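Local coordinates for putative membrane anchored protein (PDB 3LSO) that is of unknown function but, as a putative membrane-anchored protein of Corynebacterium diphtheriae, probably displays a row of beta-rich domains outside the membrane, at residues Thr286-Lys291 with Leu443-Glu448; Ala51-Pro56 with Lys182-Val187; Phe229-Ile234 with Lys260-Arg265; Asp352-Thr357 with Val412-Glu417. All blocks are in the same frame, centred on the assembly; numbering follows the deposited sequence.

Contact 1 (Thr286-Lys291 with Leu443-Glu448)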
# COMPACT_ATOMS: atom_id res chain seq x y z
N THR B 286 0.56 -21.93 -16.13
CA THR B 286 -0.10 -22.80 -17.13
C THR B 286 -1.32 -23.57 -16.58
O THR B 286 -2.46 -23.28 -16.94
CB THR B 286 0.90 -23.78 -17.74
OG1 THR B 286 2.01 -23.04 -18.27
CG2 THR B 286 0.25 -24.62 -18.85
N GLU B 287 -1.05 -24.54 -15.72
CA GLU B 287 -2.09 -25.27 -15.00
C GLU B 287 -1.67 -25.23 -13.52
O GLU B 287 -0.47 -25.23 -13.18
CB GLU B 287 -2.15 -26.73 -15.52
CG GLU B 287 -3.42 -27.58 -15.21
CD GLU B 287 -3.21 -29.11 -15.48
OE1 GLU B 287 -2.29 -29.50 -16.25
OE2 GLU B 287 -3.98 -29.92 -14.89
N LEU B 288 -2.67 -25.16 -12.65
CA LEU B 288 -2.44 -25.34 -11.24
C LEU B 288 -3.22 -26.56 -10.75
O LEU B 288 -4.46 -26.52 -10.67
CB LEU B 288 -2.83 -24.09 -10.46
CG LEU B 288 -2.60 -24.17 -8.94
CD1 LEU B 288 -1.11 -24.10 -8.53
CD2 LEU B 288 -3.40 -23.10 -8.22
N ASP B 289 -2.51 -27.63 -10.43
CA ASP B 289 -3.15 -28.75 -9.76
C ASP B 289 -2.99 -28.54 -8.28
O ASP B 289 -1.90 -28.70 -7.74
CB ASP B 289 -2.50 -30.06 -10.13
CG ASP B 289 -2.56 -30.35 -11.60
OD1 ASP B 289 -2.65 -29.37 -12.39
OD2 ASP B 289 -2.51 -31.56 -11.94
N THR B 290 -4.08 -28.17 -7.63
CA THR B 290 -4.11 -28.12 -6.18
C THR B 290 -4.39 -29.53 -5.67
O THR B 290 -4.92 -30.37 -6.40
CB THR B 290 -5.21 -27.18 -5.71
OG1 THR B 290 -6.33 -27.31 -6.59
CG2 THR B 290 -4.71 -25.73 -5.73
N LYS B 291 -4.02 -29.79 -4.41
CA LYS B 291 -4.28 -31.09 -3.80
C LYS B 291 -5.77 -31.31 -3.85
O LYS B 291 -6.54 -30.35 -3.89
CB LYS B 291 -3.71 -31.19 -2.38
CG LYS B 291 -4.33 -30.23 -1.37
CD LYS B 291 -3.67 -30.29 0.00
CE LYS B 291 -4.55 -29.56 1.00
NZ LYS B 291 -4.25 -29.89 2.41
N LEU B 443 -1.53 -35.50 -8.60
CA LEU B 443 -0.36 -34.74 -8.99
C LEU B 443 -0.57 -33.33 -8.47
O LEU B 443 -1.57 -32.68 -8.79
CB LEU B 443 -0.16 -34.76 -10.49
CG LEU B 443 0.28 -36.11 -11.04
CD1 LEU B 443 -0.09 -36.26 -12.50
CD2 LEU B 443 1.79 -36.37 -10.86
N VAL B 444 0.35 -32.87 -7.62
CA VAL B 444 0.11 -31.61 -6.90
C VAL B 444 1.21 -30.59 -7.17
O VAL B 444 2.39 -30.82 -6.85
CB VAL B 444 0.02 -31.84 -5.40
CG1 VAL B 444 -0.35 -30.56 -4.73
CG2 VAL B 444 -0.98 -32.93 -5.10
N SER B 445 0.80 -29.46 -7.75
CA SER B 445 1.69 -28.34 -8.04
C SER B 445 2.24 -27.76 -6.76
O SER B 445 1.47 -27.45 -5.85
CB SER B 445 0.93 -27.27 -8.79
OG SER B 445 0.49 -27.80 -10.02
N ILE B 446 3.55 -27.61 -6.70
CA ILE B 446 4.20 -27.12 -5.49
C ILE B 446 4.74 -25.74 -5.80
O ILE B 446 5.75 -25.60 -6.50
CB ILE B 446 5.28 -28.11 -4.96
CG1 ILE B 446 4.60 -29.35 -4.39
CG2 ILE B 446 6.07 -27.50 -3.81
CD1 ILE B 446 5.53 -30.43 -4.08
N PRO B 447 4.05 -24.70 -5.32
CA PRO B 447 4.45 -23.32 -5.64
C PRO B 447 5.82 -23.01 -5.09
O PRO B 447 6.38 -22.01 -5.46
CB PRO B 447 3.42 -22.45 -4.91
CG PRO B 447 2.27 -23.34 -4.60
CD PRO B 447 2.82 -24.75 -4.50
N GLU B 448 6.36 -23.85 -4.20
CA GLU B 448 7.68 -23.55 -3.64
C GLU B 448 8.78 -24.01 -4.59
O GLU B 448 9.97 -23.79 -4.31
CB GLU B 448 7.87 -24.18 -2.26
CG GLU B 448 7.05 -23.54 -1.16
CD GLU B 448 5.56 -23.88 -1.23
OE1 GLU B 448 5.10 -24.59 -2.16
OE2 GLU B 448 4.82 -23.41 -0.33

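Contact 2 (Ala51-Pro56 with Lys182-Val187)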
# COMPACT_ATOMS: atom_id res chain seq x y z
N ALA B 51 1.26 29.87 22.52
CA ALA B 51 0.19 29.16 21.84
C ALA B 51 0.53 27.69 21.57
O ALA B 51 1.69 27.32 21.35
CB ALA B 51 -0.16 29.86 20.55
N GLU B 52 -0.51 26.85 21.59
CA GLU B 52 -0.38 25.42 21.32
C GLU B 52 -1.22 25.04 20.10
O GLU B 52 -2.44 25.22 20.08
CB GLU B 52 -0.79 24.61 22.55
CG GLU B 52 -1.04 23.14 22.28
CD GLU B 52 -1.16 22.31 23.54
OE1 GLU B 52 -1.46 22.87 24.63
OE2 GLU B 52 -0.95 21.07 23.45
N PHE B 53 -0.55 24.54 19.07
CA PHE B 53 -1.20 24.14 17.84
C PHE B 53 -1.44 22.62 17.82
O PHE B 53 -0.59 21.86 17.34
CB PHE B 53 -0.33 24.55 16.64
CG PHE B 53 -0.64 25.92 16.10
CD1 PHE B 53 -0.29 27.06 16.81
CD2 PHE B 53 -1.25 26.07 14.86
CE1 PHE B 53 -0.57 28.32 16.28
CE2 PHE B 53 -1.53 27.33 14.33
CZ PHE B 53 -1.20 28.45 15.03
N GLU B 54 -2.58 22.19 18.35
CA GLU B 54 -2.90 20.77 18.41
C GLU B 54 -3.39 20.28 17.05
O GLU B 54 -4.53 20.52 16.66
CB GLU B 54 -3.91 20.48 19.52
CG GLU B 54 -3.45 20.93 20.92
CD GLU B 54 -4.50 20.73 22.02
OE1 GLU B 54 -5.61 20.23 21.73
OE2 GLU B 54 -4.21 21.08 23.19
N MSE B 55 -2.50 19.62 16.32
CA MSE B 55 -2.77 19.15 14.97
C MSE B 55 -2.43 17.68 14.82
O MSE B 55 -1.58 17.17 15.57
CB MSE B 55 -1.95 19.94 13.97
CG MSE B 55 -2.73 21.00 13.25
SE MSE B 55 -1.54 22.04 12.14
CE MSE B 55 -0.67 22.98 13.59
N PRO B 56 -3.07 16.99 13.86
CA PRO B 56 -2.69 15.61 13.56
C PRO B 56 -1.28 15.56 12.97
O PRO B 56 -0.79 16.58 12.44
CB PRO B 56 -3.72 15.18 12.51
CG PRO B 56 -4.14 16.44 11.86
CD PRO B 56 -4.17 17.44 12.97
N LYS B 182 11.21 29.22 15.39
CA LYS B 182 10.84 27.90 15.89
C LYS B 182 9.34 27.70 15.69
O LYS B 182 8.54 28.49 16.20
CB LYS B 182 11.29 27.69 17.34
CG LYS B 182 12.82 27.56 17.44
CD LYS B 182 13.30 27.14 18.82
CE LYS B 182 14.81 27.24 18.93
NZ LYS B 182 15.25 26.89 20.29
N PRO B 183 8.99 26.67 14.89
CA PRO B 183 7.65 26.49 14.30
C PRO B 183 6.65 25.83 15.24
O PRO B 183 6.96 24.85 15.90
CB PRO B 183 7.93 25.59 13.08
CG PRO B 183 9.46 25.31 13.08
CD PRO B 183 9.91 25.59 14.47
N PHE B 184 5.44 26.37 15.28
CA PHE B 184 4.35 25.85 16.11
C PHE B 184 4.01 24.40 15.81
O PHE B 184 3.59 23.65 16.71
CB PHE B 184 3.08 26.71 15.97
CG PHE B 184 3.31 28.18 16.21
CD1 PHE B 184 3.72 28.64 17.47
CD2 PHE B 184 3.12 29.10 15.19
CE1 PHE B 184 3.94 30.00 17.71
CE2 PHE B 184 3.35 30.46 15.42
CZ PHE B 184 3.76 30.90 16.69
N ALA B 185 4.16 24.00 14.54
CA ALA B 185 3.91 22.62 14.15
C ALA B 185 4.38 22.23 12.75
O ALA B 185 4.54 23.07 11.85
CB ALA B 185 2.44 22.25 14.36
N THR B 186 4.62 20.93 12.61
CA THR B 186 4.93 20.33 11.34
C THR B 186 3.85 19.28 11.03
O THR B 186 3.42 18.55 11.93
CB THR B 186 6.35 19.71 11.35
OG1 THR B 186 7.27 20.64 10.77
CG2 THR B 186 6.41 18.39 10.59
N VAL B 187 3.39 19.24 9.78
CA VAL B 187 2.48 18.19 9.34
C VAL B 187 2.97 17.54 8.04
O VAL B 187 3.14 18.22 7.02
CB VAL B 187 1.03 18.70 9.17
CG1 VAL B 187 0.07 17.51 9.05
CG2 VAL B 187 0.62 19.59 10.35

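Contact 3 (Phe229-Ile234 with Lys260-Arg265)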
# COMPACT_ATOMS: atom_id res chain seq x y z
N PHE B 229 -7.81 -0.05 -18.53
CA PHE B 229 -6.93 -1.07 -18.00
C PHE B 229 -5.81 -1.34 -18.98
O PHE B 229 -5.94 -1.07 -20.18
CB PHE B 229 -7.70 -2.35 -17.71
CG PHE B 229 -8.62 -2.23 -16.53
CD1 PHE B 229 -9.95 -1.90 -16.70
CD2 PHE B 229 -8.15 -2.44 -15.25
CE1 PHE B 229 -10.79 -1.80 -15.62
CE2 PHE B 229 -8.98 -2.34 -14.18
CZ PHE B 229 -10.31 -2.01 -14.36
N PHE B 230 -4.70 -1.84 -18.46
CA PHE B 230 -3.59 -2.23 -19.30
C PHE B 230 -3.06 -3.56 -18.82
O PHE B 230 -3.01 -3.83 -17.62
CB PHE B 230 -2.47 -1.22 -19.20
CG PHE B 230 -2.80 0.12 -19.76
CD1 PHE B 230 -2.36 0.48 -21.02
CD2 PHE B 230 -3.50 1.05 -19.00
CE1 PHE B 230 -2.63 1.75 -21.54
CE2 PHE B 230 -3.78 2.32 -19.52
CZ PHE B 230 -3.35 2.66 -20.79
N VAL B 231 -2.66 -4.38 -19.78
CA VAL B 231 -1.97 -5.61 -19.47
C VAL B 231 -0.61 -5.43 -20.11
O VAL B 231 -0.52 -5.02 -21.27
CB VAL B 231 -2.68 -6.85 -20.05
CG1 VAL B 231 -1.86 -8.08 -19.78
CG2 VAL B 231 -4.03 -7.03 -19.42
N ASN B 232 0.43 -5.68 -19.33
CA ASN B 232 1.79 -5.48 -19.80
C ASN B 232 1.95 -4.22 -20.62
O ASN B 232 2.52 -4.24 -21.73
CB ASN B 232 2.30 -6.72 -20.51
CG ASN B 232 2.81 -7.79 -19.53
OD1 ASN B 232 2.62 -7.72 -18.31
ND2 ASN B 232 3.48 -8.78 -20.07
N HIS B 233 1.44 -3.14 -20.05
CA HIS B 233 1.52 -1.76 -20.59
C HIS B 233 0.86 -1.49 -21.95
O HIS B 233 1.21 -0.52 -22.65
CB HIS B 233 2.95 -1.21 -20.51
CG HIS B 233 3.43 -0.96 -19.11
ND1 HIS B 233 4.72 -0.58 -18.82
CD2 HIS B 233 2.80 -1.07 -17.92
CE1 HIS B 233 4.86 -0.44 -17.52
NE2 HIS B 233 3.70 -0.73 -16.95
N ILE B 234 -0.12 -2.32 -22.30
CA ILE B 234 -0.88 -2.13 -23.54
C ILE B 234 -2.40 -2.11 -23.25
O ILE B 234 -2.92 -2.96 -22.54
CB ILE B 234 -0.46 -3.19 -24.59
CG1 ILE B 234 0.91 -2.80 -25.19
CG2 ILE B 234 -1.51 -3.35 -25.68
CD1 ILE B 234 1.88 -3.99 -25.42
N LYS B 260 2.25 -10.96 -15.00
CA LYS B 260 1.52 -10.00 -15.79
C LYS B 260 1.35 -8.72 -15.00
O LYS B 260 1.06 -8.75 -13.80
CB LYS B 260 0.19 -10.60 -16.19
CG LYS B 260 0.36 -11.98 -16.85
CD LYS B 260 0.71 -11.86 -18.33
CE LYS B 260 1.01 -13.20 -18.92
NZ LYS B 260 1.66 -13.06 -20.27
N THR B 261 1.57 -7.58 -15.65
CA THR B 261 1.47 -6.27 -15.00
C THR B 261 0.15 -5.65 -15.39
O THR B 261 -0.11 -5.39 -16.56
CB THR B 261 2.60 -5.36 -15.45
OG1 THR B 261 3.85 -5.87 -14.97
CG2 THR B 261 2.43 -4.03 -14.87
N ILE B 262 -0.71 -5.45 -14.40
CA ILE B 262 -1.99 -4.83 -14.63
C ILE B 262 -1.88 -3.38 -14.19
O ILE B 262 -1.36 -3.08 -13.10
CB ILE B 262 -3.11 -5.53 -13.85
CG1 ILE B 262 -3.03 -7.05 -14.03
CG2 ILE B 262 -4.47 -5.00 -14.26
CD1 ILE B 262 -3.11 -7.52 -15.50
N THR B 263 -2.36 -2.49 -15.06
CA THR B 263 -2.36 -1.07 -14.77
C THR B 263 -3.77 -0.56 -14.96
O THR B 263 -4.46 -0.95 -15.92
CB THR B 263 -1.35 -0.33 -15.65
OG1 THR B 263 -0.06 -0.94 -15.49
CG2 THR B 263 -1.26 1.13 -15.23
N ALA B 264 -4.21 0.28 -14.02
CA ALA B 264 -5.51 0.94 -14.10
C ALA B 264 -5.26 2.43 -14.14
O ALA B 264 -4.43 2.95 -13.38
CB ALA B 264 -6.36 0.60 -12.89
N ARG B 265 -5.98 3.10 -15.04
CA ARG B 265 -5.79 4.52 -15.30
C ARG B 265 -7.14 5.21 -15.36
O ARG B 265 -8.02 4.79 -16.12
CB ARG B 265 -5.03 4.73 -16.61
CG ARG B 265 -5.11 6.14 -17.13
CD ARG B 265 -4.09 6.43 -18.21
NE ARG B 265 -2.75 6.49 -17.65
CZ ARG B 265 -1.64 6.56 -18.38
NH1 ARG B 265 -1.72 6.60 -19.70
NH2 ARG B 265 -0.45 6.59 -17.79
O HOH W 1 -0.01 -2.88 -17.69

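Contact 4 (Asp352-Thr357 with Val412-Glu417)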
# COMPACT_ATOMS: atom_id res chain seq x y z
N ASP B 352 19.26 -38.84 -15.07
CA ASP B 352 19.40 -40.20 -14.55
C ASP B 352 20.27 -40.26 -13.32
O ASP B 352 21.35 -39.65 -13.28
CB ASP B 352 19.93 -41.16 -15.61
CG ASP B 352 19.07 -41.18 -16.86
OD1 ASP B 352 17.97 -40.57 -16.85
OD2 ASP B 352 19.48 -41.80 -17.87
N GLY B 353 19.77 -40.99 -12.33
CA GLY B 353 20.53 -41.36 -11.15
C GLY B 353 20.55 -40.27 -10.10
O GLY B 353 21.38 -40.33 -9.20
N THR B 354 19.66 -39.29 -10.19
CA THR B 354 19.68 -38.20 -9.24
C THR B 354 18.51 -38.28 -8.29
O THR B 354 18.51 -37.61 -7.24
CB THR B 354 19.68 -36.78 -9.92
OG1 THR B 354 18.45 -36.55 -10.65
CG2 THR B 354 20.85 -36.61 -10.81
N GLY B 355 17.51 -39.06 -8.67
CA GLY B 355 16.28 -39.21 -7.92
C GLY B 355 16.47 -40.14 -6.74
O GLY B 355 17.03 -41.22 -6.87
N LYS B 356 15.99 -39.70 -5.57
CA LYS B 356 16.07 -40.48 -4.34
C LYS B 356 15.17 -39.92 -3.26
O LYS B 356 14.78 -38.74 -3.33
CB LYS B 356 17.51 -40.51 -3.83
CG LYS B 356 18.05 -39.19 -3.33
CD LYS B 356 19.52 -39.32 -3.07
CE LYS B 356 20.29 -39.64 -4.38
NZ LYS B 356 21.81 -39.54 -4.26
N THR B 357 14.86 -40.76 -2.26
CA THR B 357 14.01 -40.39 -1.11
C THR B 357 14.78 -40.37 0.22
O THR B 357 15.87 -40.92 0.27
CB THR B 357 12.82 -41.36 -0.95
OG1 THR B 357 13.28 -42.71 -0.92
CG2 THR B 357 11.83 -41.21 -2.06
N VAL B 412 11.13 -36.50 -1.77
CA VAL B 412 11.88 -36.97 -2.90
C VAL B 412 12.62 -35.75 -3.52
O VAL B 412 12.08 -34.64 -3.58
CB VAL B 412 10.94 -37.66 -3.86
CG1 VAL B 412 9.66 -36.89 -3.94
CG2 VAL B 412 11.56 -37.77 -5.23
N SER B 413 13.88 -35.94 -3.89
CA SER B 413 14.64 -34.90 -4.58
C SER B 413 15.35 -35.44 -5.80
O SER B 413 15.66 -36.63 -5.90
CB SER B 413 15.64 -34.22 -3.65
OG SER B 413 16.58 -35.14 -3.12
N ALA B 414 15.58 -34.57 -6.77
CA ALA B 414 16.18 -35.03 -8.01
C ALA B 414 16.72 -33.85 -8.77
O ALA B 414 16.57 -32.71 -8.34
CB ALA B 414 15.16 -35.79 -8.84
N GLU B 415 17.33 -34.10 -9.92
CA GLU B 415 17.80 -33.00 -10.74
C GLU B 415 17.23 -33.07 -12.10
O GLU B 415 17.07 -34.16 -12.66
CB GLU B 415 19.31 -32.99 -10.82
CG GLU B 415 19.92 -32.67 -9.48
CD GLU B 415 21.42 -32.43 -9.56
OE1 GLU B 415 21.94 -32.21 -10.70
OE2 GLU B 415 22.06 -32.45 -8.48
N PHE B 416 16.96 -31.88 -12.63
CA PHE B 416 16.30 -31.70 -13.90
C PHE B 416 17.01 -30.76 -14.83
O PHE B 416 17.80 -29.90 -14.42
CB PHE B 416 14.90 -31.20 -13.66
CG PHE B 416 14.07 -32.16 -12.93
CD1 PHE B 416 13.94 -32.06 -11.56
CD2 PHE B 416 13.48 -33.22 -13.60
CE1 PHE B 416 13.19 -32.98 -10.87
CE2 PHE B 416 12.71 -34.16 -12.90
CZ PHE B 416 12.57 -34.03 -11.54
N GLU B 417 16.67 -30.90 -16.10
CA GLU B 417 17.33 -30.21 -17.19
C GLU B 417 16.28 -29.37 -17.90
O GLU B 417 15.27 -29.91 -18.37
CB GLU B 417 17.86 -31.27 -18.14
CG GLU B 417 19.31 -31.15 -18.40
CD GLU B 417 19.90 -32.26 -19.27
OE1 GLU B 417 19.65 -33.46 -19.00
OE2 GLU B 417 20.67 -31.93 -20.21

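Contact 1 (Thr286-Lys291 with Leu443-Glu448)
The loop that leads from strand 278-285 to strand 298-303, between two beta-rich parts of the chain, docks here on strand 440-453. Its anchor is the backbone of Asp289, whose two polar groups are both engaged by Ser445. The Asp289 carbonyl takes the amide of Ser445, with Ser445 N 2.8 Å from Asp289 O and the N-H lying in the carbonyl plane. In return the Asp289 amide gives its hydrogen to the Ser445 hydroxyl, N to OG 3.0 Å at 150°. Serine suits the place because its short side chain, with OG beside its own backbone N (chi1 -62°), stands in for a carbonyl acceptor where regular strand pairing is absent. Strand 440-453 is already paired through Val444 and Ile446 with strand 425-435, so the loop uses the amide on the strand's other side. Apolar groups pack around these bonds. Leu288, its CG anti to the backbone N, brings CD1 to 3.8 Å from Ser445 CB and also rests on Met428. Beyond them Val444 sets its two methyls against the backbone of Lys291, CG1 at 3.8 Å from Lys291 N and CG2 at 4.0 Å from Lys291 CA. The lysine chain then runs extended away from the strand, and its NZ bonds to Asp297 O. On the other flank the acidic groups of Glu287 and Asp289 lie close together; Lys387 forms a salt bridge with Glu287 and a long, weak ion pair with Asp289, which would offset part of their repulsion.

Contact 2 (Ala51-Pro56 with Lys182-Val187)
Residues 53-56 and 184-187 run in nearly the same direction, 15° apart, but their backbones stand too far from each other to pair, Phe53 CA and Phe184 CA being 6.1 Å apart. Side chains therefore bridge the gap. The rings of Phe53 and Phe184 are almost parallel, with planes at 13°, yet slid so far that they barely overlap, their centroids 5.1 Å apart. Between these two residues the nearest approach is Phe53 CD1 to Phe184 CB, 3.5 Å. Flat and apolar, both rings suit the interior, where Ile96 lies against each. This is the N-terminal DIP2116-like domain, a member of the E-set clan of immunoglobulin-like beta folds: segment 51-56 bonds to strand 64-77 and Phe184 and Ala185 to Phe154, so the two segments border separate neighbours before strand 58-60 joins strand 185-190 in parallel pairing. Farther along, the selenomethionine Met55 fills the seam. Its flexible chain bends at the last torsion (chi3 -72°), which brings CE against the small methyl of Ala185 while SE meets Val187 CG2 at 3.7 Å, crossing the valine at about a right angle. The other valine methyl, CG1, anti to its backbone N, lies 3.6 Å from Pro56 O.

Contact 3 (Phe229-Ile234 with Lys260-Arg265)
Strands 226-231 and 258-267 are antiparallel neighbours, and this contact covers the place where the first turns back. Phe230 and Thr263 form the hydrogen-bonded pair: Phe230 N donates to Thr263 O at 2.7 Å, and Thr263 N to Phe230 O at 3.0 Å, on a lone pair. Regular pairing ends at the type I' turn from Val231 to Ile234, but Asn232, a residue at ease in left-handed backbone conformation, prolongs the ladder. Its amide reaches Thr261 O at 2.8 Å, while its side-chain OD1 substitutes for a backbone carbonyl and accepts from Thr261 N at 2.9 Å, almost straight at 169°. A bound water sits between the turn and strand 258-267. It accepts from His233 N at 2.8 Å and donates to Thr261 O at 2.8 Å and Thr263 OG1 at 2.9 Å, so Thr261 O serves two donors. On the face that carries Phe230 and Thr263, the edge of the Phe230 ring meets Arg265 CB; the guanidinium pairs with Asp277. Glu279 OE2 gathers both Thr263 OG1 and His233 NE2, and His233 ND1 bonds to Pro459 O. With acceptor-type partners at both ring nitrogens, His233 may well be doubly protonated and positively charged beside Glu279.

Contact 4 (Asp352-Thr357 with Val412-Glu417)
Thr354 lays its side chain across that of Glu415 at about a right angle, its CB and CG2 both 3.9 Å from Glu415 CB. The setting is an antiparallel four-stranded sheet in which strand 349-357 is an outermost strand within the chain and strand 410-417 its inner neighbour. Around Thr354 the outer strand is interrupted, and a side chain replaces the missing backbone acceptor: Glu415 N donates to Thr354 OG1 at 2.8 Å and 155°. The crowded position of OG1, between the backbone N and the carbonyl carbon (chi1 64°), turns it to that amide, and a hydroxyl suits the post because it can also bond to Ile351 O, as it does. At Gly355 the chains come close, Gly355 CA lying 3.7 Å from Ala414 CB, a small residue against a smaller one. Regular pairing then resumes. Lys356 and Ser413 form a hydrogen-bonded pair, Lys356 N giving to Ser413 O at 3.1 Å and Ser413 N to Lys356 O at 3.0 Å, both nearly along the C=O axis of the acceptor. Their polar side chains share one face of the sheet, with the lysine leading away from its partner. The other face carries Thr357 and Val412, which both touch Ile340 of strand 335-343, so the methyl groups of these beta-branched residues suit it. The Thr357 hydroxyl is hydrogen-bonded with Ser361 OG and with Tyr359 O, while its methyl CG2 lies 4.1 Å from Val412 CB.

How the contacts relate
The four contacts are strung along an elongated, helix-free chain, and none touches another. Contact 2, in the N-terminal domain, lies on the opposite side of the chain's centre from contacts 1 and 4, its centre 56 Å and 66 Å from theirs. Contact 3 belongs to the middle sheet, about 42 Å from contact 2 and 26 Å from contact 1, centre to centre. Contacts 1 and 4 are the closest in space, with centres 19 Å apart and nearest atoms about 8 Å apart: the long chain excursion bracketed by 286-291 and 443-448 contains both segments of contact 4. With no catalytic site or ligand assigned to this protein, the contacts are related through its fold alone.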